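Side-chain contacts in putative N-acetylmuramoyl-L-alanine amidase,autolysin cwp6 (Peptoclostridium difficile, PDB 5J72), which probably cleaves the amide bond between N-acetylmuramic acid and L-alanine in peptidoglycan as a zinc-dependent autolysin, and carries CWB2 modules that anchor it to the cell wall: residues Val88-Lys91 / Glu92-Glu95; Val217-Lys220 / Ala221-Ile225; Gly298-Asn301 / Trp302-Gln306; Asn350-Val353 / Ile354-Phe357; Ile607-Lys610 / Ser611-Asp614. All coordinates share one frame; numbering follows the deposited sequence.

Interaction 1 (Val88-Lys91 / Glu92-Glu95)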
loop_
_atom_site.group_PDB
_atom_site.type_symbol
_atom_site.label_atom_id
_atom_site.label_comp_id
_atom_site.label_asym_id
_atom_site.label_seq_id
_atom_site.Cartn_x
_atom_site.Cartn_y
_atom_site.Cartn_z
ATOM N N VAL A 88 10.172 -35.331 -25.438
ATOM C CA VAL A 88 10.695 -34.690 -24.240
ATOM C C VAL A 88 11.840 -33.829 -24.629
ATOM O O VAL A 88 12.756 -34.281 -25.346
ATOM C CB VAL A 88 11.180 -35.759 -23.221
ATOM C CG1 VAL A 88 11.925 -35.114 -22.053
ATOM C CG2 VAL A 88 9.971 -36.569 -22.717
ATOM N N LEU A 89 11.789 -32.567 -24.205
ATOM C CA LEU A 89 12.897 -31.663 -24.421
ATOM C C LEU A 89 13.699 -31.641 -23.111
ATOM O O LEU A 89 13.172 -31.147 -22.080
ATOM C CB LEU A 89 12.410 -30.214 -24.718
ATOM C CG LEU A 89 11.376 -30.163 -25.911
ATOM C CD1 LEU A 89 10.781 -28.757 -26.042
ATOM C CD2 LEU A 89 12.076 -30.531 -27.199
ATOM N N ASN A 90 14.935 -32.150 -23.111
ATOM C CA ASN A 90 15.700 -32.089 -21.866
ATOM C C ASN A 90 16.540 -30.799 -21.824
ATOM O O ASN A 90 16.370 -29.930 -22.707
ATOM C CB ASN A 90 16.571 -33.414 -21.699
ATOM C CG ASN A 90 17.623 -33.592 -22.759
ATOM O OD1 ASN A 90 17.905 -32.707 -23.599
ATOM N ND2 ASN A 90 18.319 -34.734 -22.749
ATOM N N LYS A 91 17.402 -30.643 -20.819
ATOM C CA LYS A 91 18.179 -29.363 -20.697
ATOM C C LYS A 91 18.914 -29.009 -21.905
ATOM O O LYS A 91 18.872 -27.857 -22.350
ATOM C CB LYS A 91 19.226 -29.448 -19.605
ATOM C CG LYS A 91 18.621 -29.643 -18.254
ATOM C CD LYS A 91 19.297 -28.677 -17.261
ATOM C CE LYS A 91 20.757 -28.883 -17.178
ATOM N NZ LYS A 91 21.186 -28.850 -15.731
ATOM N N GLU A 92 19.640 -29.992 -22.475
ATOM C CA GLU A 92 20.403 -29.682 -23.693
ATOM C C GLU A 92 19.504 -29.282 -24.833
ATOM O O GLU A 92 19.851 -28.368 -25.587
ATOM C CB GLU A 92 21.274 -30.923 -24.062
ATOM C CG GLU A 92 22.038 -30.727 -25.349
ATOM C CD GLU A 92 23.056 -31.893 -25.605
ATOM O OE1 GLU A 92 23.756 -31.825 -26.615
ATOM O OE2 GLU A 92 23.138 -32.857 -24.796
ATOM N N ASP A 93 18.354 -29.919 -25.004
ATOM C CA ASP A 93 17.461 -29.528 -26.118
ATOM C C ASP A 93 16.960 -28.122 -25.865
ATOM O O ASP A 93 16.884 -27.308 -26.790
ATOM C CB ASP A 93 16.205 -30.445 -26.171
ATOM C CG ASP A 93 16.572 -31.906 -26.432
ATOM O OD1 ASP A 93 15.792 -32.817 -26.004
ATOM O OD2 ASP A 93 17.624 -32.140 -27.045
ATOM N N LEU A 94 16.561 -27.829 -24.616
ATOM C CA LEU A 94 16.021 -26.497 -24.341
ATOM C C LEU A 94 17.101 -25.404 -24.586
ATOM O O LEU A 94 16.762 -24.333 -25.122
ATOM C CB LEU A 94 15.492 -26.416 -22.927
ATOM C CG LEU A 94 14.288 -27.289 -22.666
ATOM C CD1 LEU A 94 14.016 -27.334 -21.181
ATOM C CD2 LEU A 94 13.126 -26.710 -23.366
ATOM N N GLU A 95 18.344 -25.668 -24.213
ATOM C CA GLU A 95 19.436 -24.726 -24.440
ATOM C C GLU A 95 19.708 -24.603 -25.941
ATOM O O GLU A 95 20.060 -23.518 -26.396
ATOM C CB GLU A 95 20.695 -25.185 -23.727
ATOM C CG GLU A 95 20.556 -24.980 -22.231
ATOM C CD GLU A 95 21.690 -25.624 -21.439
ATOM O OE1 GLU A 95 21.912 -25.206 -20.301
ATOM O OE2 GLU A 95 22.349 -26.566 -21.955
HETATM O O HOH W 1 19.319 -33.896 -25.787
#
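Asn90 lays its carboxamide across the carboxylate of Asp93, the two planes turned 30° apart, and each side chain bonds to the other residue's backbone. Asp93 N gives its hydrogen to Asn90 OD1 at 3.2 Å, approached almost end-on to the side-chain C=O. In return Asn90 N reaches Asp93 OD1 at 3.1 Å, from above the carboxylate plane rather than within it. The torsion chi1 of 64° tucks the Asn90 CG between its own N and carbonyl carbon, which swings OD1 back over the first turn of helix 91-96. A water ties the outer side together by donating to Asn90 OD1 at 2.9 Å and to Asp93 OD2 at 2.7 Å, keeping the two acceptor oxygens bridged although they cannot bond to each other. On the buried side, Leu89 CB packs on Leu94 CD2 at 3.8 Å, the two side chains crossing at about a right angle. Leu94 also rests on Ile78 of strand 72-82 and on Leu99 and Leu101, so the apolar contact fastens the helix to the sheet of the N-terminal domain. The reciprocal pair of bonds is a capping box, with Asn90 as N-cap, at the passage from strand 86-89 into helix 91-96.

Interaction 2 (Val217-Lys220 / Ala221-Ile225)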
loop_
_atom_site.group_PDB
_atom_site.type_symbol
_atom_site.label_atom_id
_atom_site.label_comp_id
_atom_site.label_asym_id
_atom_site.label_seq_id
_atom_site.Cartn_x
_atom_site.Cartn_y
_atom_site.Cartn_z
ATOM N N VAL A 217 10.300 13.625 -22.156
ATOM C CA VAL A 217 11.385 12.784 -22.667
ATOM C C VAL A 217 11.582 13.207 -24.127
ATOM O O VAL A 217 10.739 12.923 -24.980
ATOM C CB VAL A 217 11.033 11.275 -22.531
ATOM C CG1 VAL A 217 12.246 10.441 -23.002
ATOM C CG2 VAL A 217 10.683 10.956 -21.061
ATOM N N SER A 218 12.687 13.862 -24.388
ATOM C CA SER A 218 12.968 14.467 -25.717
ATOM C C SER A 218 13.559 13.513 -26.742
ATOM O O SER A 218 13.876 12.361 -26.432
ATOM C CB SER A 218 13.964 15.615 -25.533
ATOM O OG SER A 218 15.278 15.116 -25.411
ATOM N N GLN A 219 13.721 14.008 -27.969
ATOM C CA GLN A 219 14.340 13.246 -29.041
ATOM C C GLN A 219 15.779 12.926 -28.660
ATOM O O GLN A 219 16.354 11.966 -29.168
ATOM C CB GLN A 219 14.346 14.089 -30.334
ATOM C CG GLN A 219 15.095 13.372 -31.473
ATOM C CD GLN A 219 14.630 11.929 -31.727
ATOM O OE1 GLN A 219 13.424 11.598 -31.683
ATOM N NE2 GLN A 219 15.591 11.033 -31.958
ATOM N N LYS A 220 16.397 13.741 -27.799
ATOM C CA LYS A 220 17.780 13.448 -27.438
ATOM C C LYS A 220 17.795 12.169 -26.608
ATOM O O LYS A 220 18.718 11.369 -26.743
ATOM C CB LYS A 220 18.409 14.563 -26.601
ATOM C CG LYS A 220 18.340 15.932 -27.280
ATOM C CD LYS A 220 19.547 16.778 -26.888
ATOM C CE LYS A 220 19.514 18.123 -27.633
ATOM N NZ LYS A 220 20.652 18.984 -27.231
ATOM N N ALA A 221 16.789 12.002 -25.725
ATOM C CA ALA A 221 16.746 10.748 -24.975
ATOM C C ALA A 221 16.363 9.647 -25.965
ATOM O O ALA A 221 16.885 8.540 -25.846
ATOM C CB ALA A 221 15.716 10.828 -23.829
ATOM N N VAL A 222 15.479 9.904 -26.918
ATOM C CA VAL A 222 15.114 8.857 -27.847
ATOM C C VAL A 222 16.388 8.358 -28.547
ATOM O O VAL A 222 16.546 7.147 -28.680
ATOM C CB VAL A 222 14.063 9.339 -28.848
ATOM C CG1 VAL A 222 13.856 8.314 -29.947
ATOM C CG2 VAL A 222 12.736 9.621 -28.118
ATOM N N SER A 223 17.314 9.261 -28.962
ATOM C CA SER A 223 18.509 8.761 -29.647
ATOM C C SER A 223 19.352 7.984 -28.752
ATOM O O SER A 223 19.924 6.996 -29.218
ATOM C CB SER A 223 19.348 9.903 -30.239
ATOM O OG SER A 223 18.473 10.703 -31.016
ATOM N N GLN A 224 19.484 8.348 -27.485
ATOM C CA GLN A 224 20.353 7.509 -26.643
ATOM C C GLN A 224 19.712 6.106 -26.391
ATOM O O GLN A 224 20.423 5.124 -26.237
ATOM C CB GLN A 224 20.649 8.151 -25.295
ATOM C CG GLN A 224 21.519 9.380 -25.429
ATOM C CD GLN A 224 22.088 9.782 -24.079
ATOM O OE1 GLN A 224 22.023 9.062 -23.094
ATOM N NE2 GLN A 224 22.656 10.981 -24.004
ATOM N N ILE A 225 18.380 6.040 -26.375
ATOM C CA ILE A 225 17.735 4.738 -26.184
ATOM C C ILE A 225 18.043 3.897 -27.429
ATOM O O ILE A 225 18.450 2.749 -27.289
ATOM C CB ILE A 225 16.219 4.979 -26.056
ATOM C CG1 ILE A 225 15.932 5.614 -24.627
ATOM C CG2 ILE A 225 15.431 3.642 -26.249
ATOM C CD1 ILE A 225 14.483 6.090 -24.541
#
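Val217 leads into an N-capped helix, 219-228, the helical link of a beta-alpha-beta unit between strands 207-211 and 232-236 in the parallel sheet of a CWB2 module. Its CG1, anti to the backbone N, meets Ala221 CB at 3.6 Å, closing the buried side of the first turn, where Val217 also touches Ile210 of strand 207-211. Ser218 is the N-cap. Its OG accepts from Lys220 N at 3.0 Å and, weakly, from Ala221 N at 3.5 Å, so the hydroxyl oxygen faces two amides of the opening turn; Asp190 OD1 and Lys189 O are both within its hydrogen-bonding reach and share or alternate for its one proton. The cap thus joins the helix start to the loop that follows strand 184-187. Ser218 O then receives Val222 N, and Val222 CG2 lies 3.4 Å from that same oxygen. Gln219 starts off away from the following turn, but a bend at chi2 (52°) folds its amide back along the helix. There OE1 lies against Val222 CB and CG1, both at 3.7 Å, a polar atom resting on a methine and a methyl. Lys220 contributes its carbonyl, to which Gln224 N bonds, and its side chain touches Asp190. At the end of the folded Gln219 chain, NE2 donates to Ser223 OG at 3.0 Å with an N-H...O angle of 137°, the hydroxyl lying 23° out of the amide plane.

Interaction 3 (Gly298-Asn301 / Trp302-Gln306)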
loop_
_atom_site.group_PDB
_atom_site.type_symbol
_atom_site.label_atom_id
_atom_site.label_comp_id
_atom_site.label_asym_id
_atom_site.label_seq_id
_atom_site.Cartn_x
_atom_site.Cartn_y
_atom_site.Cartn_z
ATOM N N GLY A 298 -13.095 15.623 -23.556
ATOM C CA GLY A 298 -12.598 14.571 -24.429
ATOM C C GLY A 298 -12.676 13.221 -23.731
ATOM O O GLY A 298 -13.096 12.227 -24.333
ATOM N N THR A 299 -12.271 13.184 -22.469
ATOM C CA THR A 299 -12.352 11.919 -21.686
ATOM C C THR A 299 -13.791 11.476 -21.568
ATOM O O THR A 299 -14.144 10.318 -21.852
ATOM C CB THR A 299 -11.742 12.183 -20.341
ATOM O OG1 THR A 299 -10.401 12.630 -20.586
ATOM C CG2 THR A 299 -11.705 10.939 -19.451
ATOM N N TYR A 300 -14.661 12.431 -21.175
ATOM C CA TYR A 300 -16.089 12.117 -21.044
ATOM C C TYR A 300 -16.654 11.546 -22.330
ATOM O O TYR A 300 -17.379 10.547 -22.303
ATOM C CB TYR A 300 -16.858 13.396 -20.588
ATOM C CG TYR A 300 -18.339 13.117 -20.421
ATOM C CD1 TYR A 300 -18.825 12.517 -19.265
ATOM C CD2 TYR A 300 -19.248 13.426 -21.433
ATOM C CE1 TYR A 300 -20.191 12.231 -19.112
ATOM C CE2 TYR A 300 -20.611 13.142 -21.300
ATOM C CZ TYR A 300 -21.079 12.552 -20.136
ATOM O OH TYR A 300 -22.435 12.305 -20.003
ATOM N N ASN A 301 -16.323 12.139 -23.517
ATOM C CA ASN A 301 -16.920 11.601 -24.754
ATOM C C ASN A 301 -16.465 10.199 -25.040
ATOM O O ASN A 301 -17.257 9.373 -25.480
ATOM C CB ASN A 301 -16.598 12.534 -26.003
ATOM C CG ASN A 301 -17.238 13.916 -25.857
ATOM O OD1 ASN A 301 -18.328 14.009 -25.279
ATOM N ND2 ASN A 301 -16.608 15.038 -26.244
ATOM N N TRP A 302 -15.198 9.896 -24.793
ATOM C CA TRP A 302 -14.714 8.520 -25.059
ATOM C C TRP A 302 -15.316 7.555 -24.019
ATOM O O TRP A 302 -15.821 6.498 -24.401
ATOM C CB TRP A 302 -13.164 8.561 -24.997
ATOM C CG TRP A 302 -12.531 7.245 -25.350
ATOM C CD1 TRP A 302 -12.341 6.727 -26.591
ATOM C CD2 TRP A 302 -12.060 6.248 -24.431
ATOM N NE1 TRP A 302 -11.811 5.481 -26.514
ATOM C CE2 TRP A 302 -11.610 5.158 -25.195
ATOM C CE3 TRP A 302 -11.957 6.184 -23.020
ATOM C CZ2 TRP A 302 -11.068 4.004 -24.611
ATOM C CZ3 TRP A 302 -11.421 5.044 -22.444
ATOM C CH2 TRP A 302 -10.984 3.964 -23.243
ATOM N N LEU A 303 -15.287 7.908 -22.725
ATOM C CA LEU A 303 -15.850 7.017 -21.692
ATOM C C LEU A 303 -17.334 6.758 -21.962
ATOM O O LEU A 303 -17.812 5.647 -21.750
ATOM C CB LEU A 303 -15.731 7.687 -20.322
ATOM C CG LEU A 303 -14.294 7.835 -19.769
ATOM C CD1 LEU A 303 -14.424 8.604 -18.460
ATOM C CD2 LEU A 303 -13.597 6.424 -19.576
ATOM N N SER A 304 -18.070 7.803 -22.447
ATOM C CA SER A 304 -19.502 7.607 -22.709
ATOM C C SER A 304 -19.700 6.531 -23.723
ATOM O O SER A 304 -20.668 5.790 -23.624
ATOM C CB SER A 304 -20.161 8.898 -23.210
ATOM O OG SER A 304 -20.001 9.919 -22.249
ATOM N N SER A 305 -18.785 6.399 -24.705
ATOM C CA SER A 305 -18.969 5.357 -25.703
ATOM C C SER A 305 -18.337 3.997 -25.326
ATOM O O SER A 305 -18.437 3.048 -26.115
ATOM C CB SER A 305 -18.395 5.828 -27.042
ATOM O OG SER A 305 -18.698 7.200 -27.219
ATOM N N GLN A 306 -17.714 3.888 -24.156
ATOM C CA GLN A 306 -17.118 2.607 -23.758
ATOM C C GLN A 306 -18.074 1.651 -23.103
ATOM O O GLN A 306 -17.738 0.479 -22.984
ATOM C CB GLN A 306 -15.963 2.838 -22.773
ATOM C CG GLN A 306 -14.736 3.322 -23.466
ATOM C CD GLN A 306 -14.304 2.268 -24.470
ATOM O OE1 GLN A 306 -14.242 2.540 -25.650
ATOM N NE2 GLN A 306 -14.031 1.006 -24.031
HETATM O O HOH W 2 -19.734 9.692 -26.812
#
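Helix 297-306, in the second of the three CWB2 modules in the sequence, carries this contact through a serine hydroxyl that bonds back to the carbonyl one turn earlier and, in doing so, sits over an aromatic ring. Ser304 OG, anti to its own carbonyl carbon (chi1 -59°), donates to Tyr300 O at 2.7 Å. The approach comes from above the carbonyl plane, 40° out of it, whereas Ser304 N reaches the same oxygen at 2.8 Å from the other face. The hydroxyl oxygen is also placed over one face of the Tyr300 ring, toward its rim, with CE2 the nearest ring atom at 3.4 Å. The ring stands there because Tyr300 CG is anti to the backbone N, chi1 -179°, and it also touches Val295 and Ile331. One residue earlier, Thr299 and Leu303 lie side by side and point the same way: CG2 of Thr299 touches CD1 of Leu303 at 3.7 Å, while Leu303 N bonds nearly straight to Thr299 O. Toward the solvent side, a water donates to Asn301 O at 2.8 Å and lies 2.7 Å from Ser305 OG. It bridges a turn whose direct backbone bond, Ser305 N to Asn301 O, is weak. Trp302 leaves this group to pack on Leu246, Ala249 and Lys250 of helix 241-253, with Gln306 CG over one face of its indole, toward the rim. The serine bond to the preceding turn's carbonyl is a familiar i to i-4 feature of alpha helices, found here on a helix whose Thr299 and Leu303 are buried while Asn301 and Ser305 are exposed.

Interaction 4 (Asn350-Val353 / Ile354-Phe357)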
loop_
_atom_site.group_PDB
_atom_site.type_symbol
_atom_site.label_atom_id
_atom_site.label_comp_id
_atom_site.label_asym_id
_atom_site.label_seq_id
_atom_site.Cartn_x
_atom_site.Cartn_y
_atom_site.Cartn_z
ATOM N N ASN A 350 -3.773 4.598 1.397
ATOM C CA ASN A 350 -3.092 3.330 1.026
ATOM C C ASN A 350 -3.726 2.166 1.794
ATOM O O ASN A 350 -4.080 1.119 1.215
ATOM C CB ASN A 350 -1.625 3.475 1.343
ATOM C CG ASN A 350 -0.829 2.244 0.901
ATOM O OD1 ASN A 350 -0.341 1.498 1.763
ATOM N ND2 ASN A 350 -0.686 1.971 -0.438
ATOM N N ALA A 351 -3.954 2.350 3.144
ATOM C CA ALA A 351 -4.549 1.248 3.938
ATOM C C ALA A 351 -5.971 0.986 3.503
ATOM O O ALA A 351 -6.382 -0.195 3.462
ATOM C CB ALA A 351 -4.524 1.590 5.460
ATOM N N ASN A 352 -6.758 2.035 3.140
ATOM C CA ASN A 352 -8.152 1.747 2.748
ATOM C C ASN A 352 -8.208 1.067 1.374
ATOM O O ASN A 352 -9.137 0.261 1.109
ATOM C CB ASN A 352 -9.018 3.066 2.702
ATOM C CG ASN A 352 -9.408 3.474 4.134
ATOM O OD1 ASN A 352 -9.536 2.596 5.029
ATOM N ND2 ASN A 352 -9.594 4.746 4.423
ATOM N N VAL A 353 -7.273 1.417 0.484
ATOM C CA VAL A 353 -7.266 0.709 -0.830
ATOM C C VAL A 353 -6.924 -0.772 -0.589
ATOM O O VAL A 353 -7.515 -1.652 -1.194
ATOM C CB VAL A 353 -6.195 1.342 -1.755
ATOM C CG1 VAL A 353 -5.798 0.366 -2.889
ATOM C CG2 VAL A 353 -6.731 2.674 -2.316
ATOM N N ILE A 354 -5.889 -1.028 0.245
ATOM C CA ILE A 354 -5.544 -2.431 0.520
ATOM C C ILE A 354 -6.750 -3.113 1.150
ATOM O O ILE A 354 -7.133 -4.204 0.736
ATOM C CB ILE A 354 -4.276 -2.455 1.414
ATOM C CG1 ILE A 354 -3.096 -2.122 0.522
ATOM C CG2 ILE A 354 -3.973 -3.862 2.041
ATOM C CD1 ILE A 354 -1.780 -1.729 1.276
ATOM N N LYS A 355 -7.398 -2.465 2.138
ATOM C CA LYS A 355 -8.551 -3.127 2.746
ATOM C C LYS A 355 -9.673 -3.382 1.766
ATOM O O LYS A 355 -10.292 -4.455 1.793
ATOM C CB LYS A 355 -9.032 -2.230 3.942
ATOM C CG LYS A 355 -10.387 -2.624 4.498
ATOM C CD LYS A 355 -10.967 -1.405 5.332
ATOM C CE LYS A 355 -11.429 -0.309 4.390
ATOM N NZ LYS A 355 -11.962 0.885 5.112
ATOM N N THR A 356 -9.938 -2.442 0.874
ATOM C CA THR A 356 -11.056 -2.602 -0.045
ATOM C C THR A 356 -10.792 -3.472 -1.251
ATOM O O THR A 356 -11.645 -4.298 -1.611
ATOM C CB THR A 356 -11.378 -1.202 -0.574
ATOM O OG1 THR A 356 -11.739 -0.382 0.549
ATOM C CG2 THR A 356 -12.520 -1.182 -1.632
ATOM N N PHE A 357 -9.645 -3.293 -1.882
ATOM C CA PHE A 357 -9.333 -4.006 -3.155
ATOM C C PHE A 357 -8.509 -5.249 -3.003
ATOM O O PHE A 357 -8.350 -5.971 -4.003
ATOM C CB PHE A 357 -8.617 -3.001 -4.120
ATOM C CG PHE A 357 -9.575 -1.876 -4.507
ATOM C CD1 PHE A 357 -9.387 -0.602 -4.047
ATOM C CD2 PHE A 357 -10.674 -2.118 -5.323
ATOM C CE1 PHE A 357 -10.258 0.430 -4.386
ATOM C CE2 PHE A 357 -11.558 -1.083 -5.664
ATOM C CZ PHE A 357 -11.336 0.175 -5.197
#
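Lys355 reaches back along helix 346-357 to Asn352, and its course can be traced atom by atom. CB lies 3.4 Å from Ala351 O, the carbonyl that also accepts Lys355 N. The chain runs on with CG anti to the backbone N (chi1 168°) and then turns at chi3 (74°), which brings CE to 3.5 Å from Asn352 OD1. At the tip, NZ donates to Asn352 OD1 at 3.0 Å from well above the amide plane, 57° out of it, so the bond uses no lone-pair direction and is probably held more by charge than by alignment. The two side chains run side by side, pointing the same way, and Asn352 ND2 is occupied by Ser342 O. Asn352 also serves through its backbone: its O takes Thr356 OG1 at 2.7 Å and Thr356 N at 2.8 Å, from opposite faces of the carbonyl. On the buried side, Val353 CG1 meets Phe357 CD1 at 3.9 Å, and Ile354 CD1 rests on Asn350 OD1 at 3.6 Å. Thr356 CG2 covers the centre of one face of the Phe357 ring. Val353 and Phe357 pack on Ile276 of helix 270-283 and on Val341 of strand 334-341. Asn350 bonds to Asn275 of helix 270-283 and to the backbone of Ile391 and Ile393 in strand 391-394, while Ile354 and Lys355 touch Asn406 of helix 404-409.

Interaction 5 (Ile607-Lys610 / Ser611-Asp614)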
loop_
_atom_site.group_PDB
_atom_site.type_symbol
_atom_site.label_atom_id
_atom_site.label_comp_id
_atom_site.label_asym_id
_atom_site.label_seq_id
_atom_site.Cartn_x
_atom_site.Cartn_y
_atom_site.Cartn_z
ATOM N N ILE A 607 -19.190 16.390 21.349
ATOM C CA ILE A 607 -19.636 15.777 20.086
ATOM C C ILE A 607 -21.108 16.144 19.735
ATOM O O ILE A 607 -21.527 15.921 18.594
ATOM C CB ILE A 607 -19.445 14.217 20.174
ATOM C CG1 ILE A 607 -19.275 13.647 18.749
ATOM C CG2 ILE A 607 -20.652 13.525 20.900
ATOM C CD1 ILE A 607 -18.736 12.220 18.801
ATOM N N ASP A 608 -21.852 16.730 20.703
ATOM C CA ASP A 608 -23.254 17.173 20.528
ATOM C C ASP A 608 -23.295 18.709 20.489
ATOM O O ASP A 608 -24.368 19.286 20.635
ATOM C CB ASP A 608 -24.165 16.661 21.685
ATOM C CG ASP A 608 -23.640 17.043 23.078
ATOM O OD1 ASP A 608 -24.370 16.824 24.076
ATOM O OD2 ASP A 608 -22.486 17.565 23.171
ATOM N N ASN A 609 -22.145 19.391 20.315
ATOM C CA ASN A 609 -22.191 20.866 20.196
ATOM C C ASN A 609 -21.849 21.253 18.740
ATOM O O ASN A 609 -20.754 20.959 18.265
ATOM C CB ASN A 609 -21.237 21.561 21.162
ATOM C CG ASN A 609 -21.281 23.060 20.958
ATOM O OD1 ASN A 609 -20.502 23.606 20.151
ATOM N ND2 ASN A 609 -22.188 23.788 21.622
ATOM N N LYS A 610 -22.780 21.905 18.030
ATOM C CA LYS A 610 -22.560 22.267 16.624
ATOM C C LYS A 610 -21.344 23.155 16.376
ATOM O O LYS A 610 -20.629 22.949 15.392
ATOM C CB LYS A 610 -23.791 22.987 16.074
ATOM C CG LYS A 610 -24.050 22.568 14.632
ATOM C CD LYS A 610 -24.590 23.701 13.776
ATOM C CE LYS A 610 -24.607 23.239 12.351
ATOM N NZ LYS A 610 -23.378 23.683 11.657
ATOM N N SER A 611 -21.110 24.145 17.223
ATOM C CA SER A 611 -19.947 25.010 17.004
ATOM C C SER A 611 -18.593 24.178 17.061
ATOM O O SER A 611 -17.732 24.353 16.202
ATOM C CB SER A 611 -19.945 26.125 18.040
ATOM O OG SER A 611 -18.778 26.925 17.909
ATOM N N ASP A 612 -18.453 23.273 18.064
ATOM C CA ASP A 612 -17.277 22.401 18.229
ATOM C C ASP A 612 -17.158 21.462 17.046
ATOM O O ASP A 612 -16.105 21.389 16.424
ATOM C CB ASP A 612 -17.404 21.563 19.523
ATOM C CG ASP A 612 -17.117 22.307 20.804
ATOM O OD1 ASP A 612 -17.160 21.675 21.884
ATOM O OD2 ASP A 612 -16.836 23.523 20.735
ATOM N N MET A 613 -18.259 20.735 16.713
ATOM C CA MET A 613 -18.260 19.751 15.617
ATOM C C MET A 613 -18.052 20.364 14.243
ATOM O O MET A 613 -17.542 19.693 13.339
ATOM C CB MET A 613 -19.571 18.949 15.641
ATOM C CG MET A 613 -19.636 18.081 16.858
ATOM S SD MET A 613 -18.374 16.753 16.672
ATOM C CE MET A 613 -17.279 17.238 17.831
ATOM N N ASP A 614 -18.449 21.651 14.064
ATOM C CA ASP A 614 -18.207 22.323 12.778
ATOM C C ASP A 614 -16.642 22.427 12.528
ATOM O O ASP A 614 -16.185 22.483 11.381
ATOM C CB ASP A 614 -18.830 23.752 12.806
ATOM C CG ASP A 614 -20.328 23.764 12.521
ATOM O OD1 ASP A 614 -20.873 22.697 12.123
ATOM O OD2 ASP A 614 -20.960 24.832 12.699
#
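Asp614 OD1 takes the shortest polar bond of this contact, from Lys610 NZ at 2.7 Å, on its syn lone pair; OD2, at 2.9 Å from the same nitrogen, adds a weak second bond. The ammonium thus faces both carboxylate oxygens one turn along the helix, and the Lys610 chain must bend at chi2 and chi4 (-96°) to bring it there. At the helix start Asn609 is the N-cap: its OD1 accepts Asp612 N at 2.9 Å, in the plane of the side-chain carbonyl. Having CG anti to the backbone N (chi1 178°) sets that oxygen over the first turn. Inward, Met613 folds back beneath the preceding loop, CG 3.4 Å from Ile607 O and SD 3.8 Å from Ile607 CG1, the two side chains crossing at a slant. Asp612 OD1 accepts from Gly540 N and from Phe606 N. The side chain of Ile607 lies about 4 Å from that of the zinc ligand Glu477, so the packed loop borders the metal site of the amidase domain. Both ends of the uncharged amide are engaged, OD1 by Asp612 N and ND2 by Gly536 O, while the salt bridge probably lets the two charges offset each other.

In the fold
All five contacts are local, no two share a helix, and their chemistry follows their place. Interactions 1, 2 and 5 sit at helix starts and rely on side-chain caps: respectively a water-bridged reciprocal box, a serine shared with a loop and an asparagine amide. Interactions 3 and 4 lie within helices, where a hydroxyl returns to the carbonyl one turn back. The centre of interaction 4 lies about 7 Å from the chain's centre, with four residues buried and one exposed; that of interaction 1 lies about 41 Å out, with two buried and five exposed. Interactions 2, 3 and 4 belong to the CWB2 region; interactions 1 and 5, their centres about 75 Å apart, to the N-terminal and amidase domains.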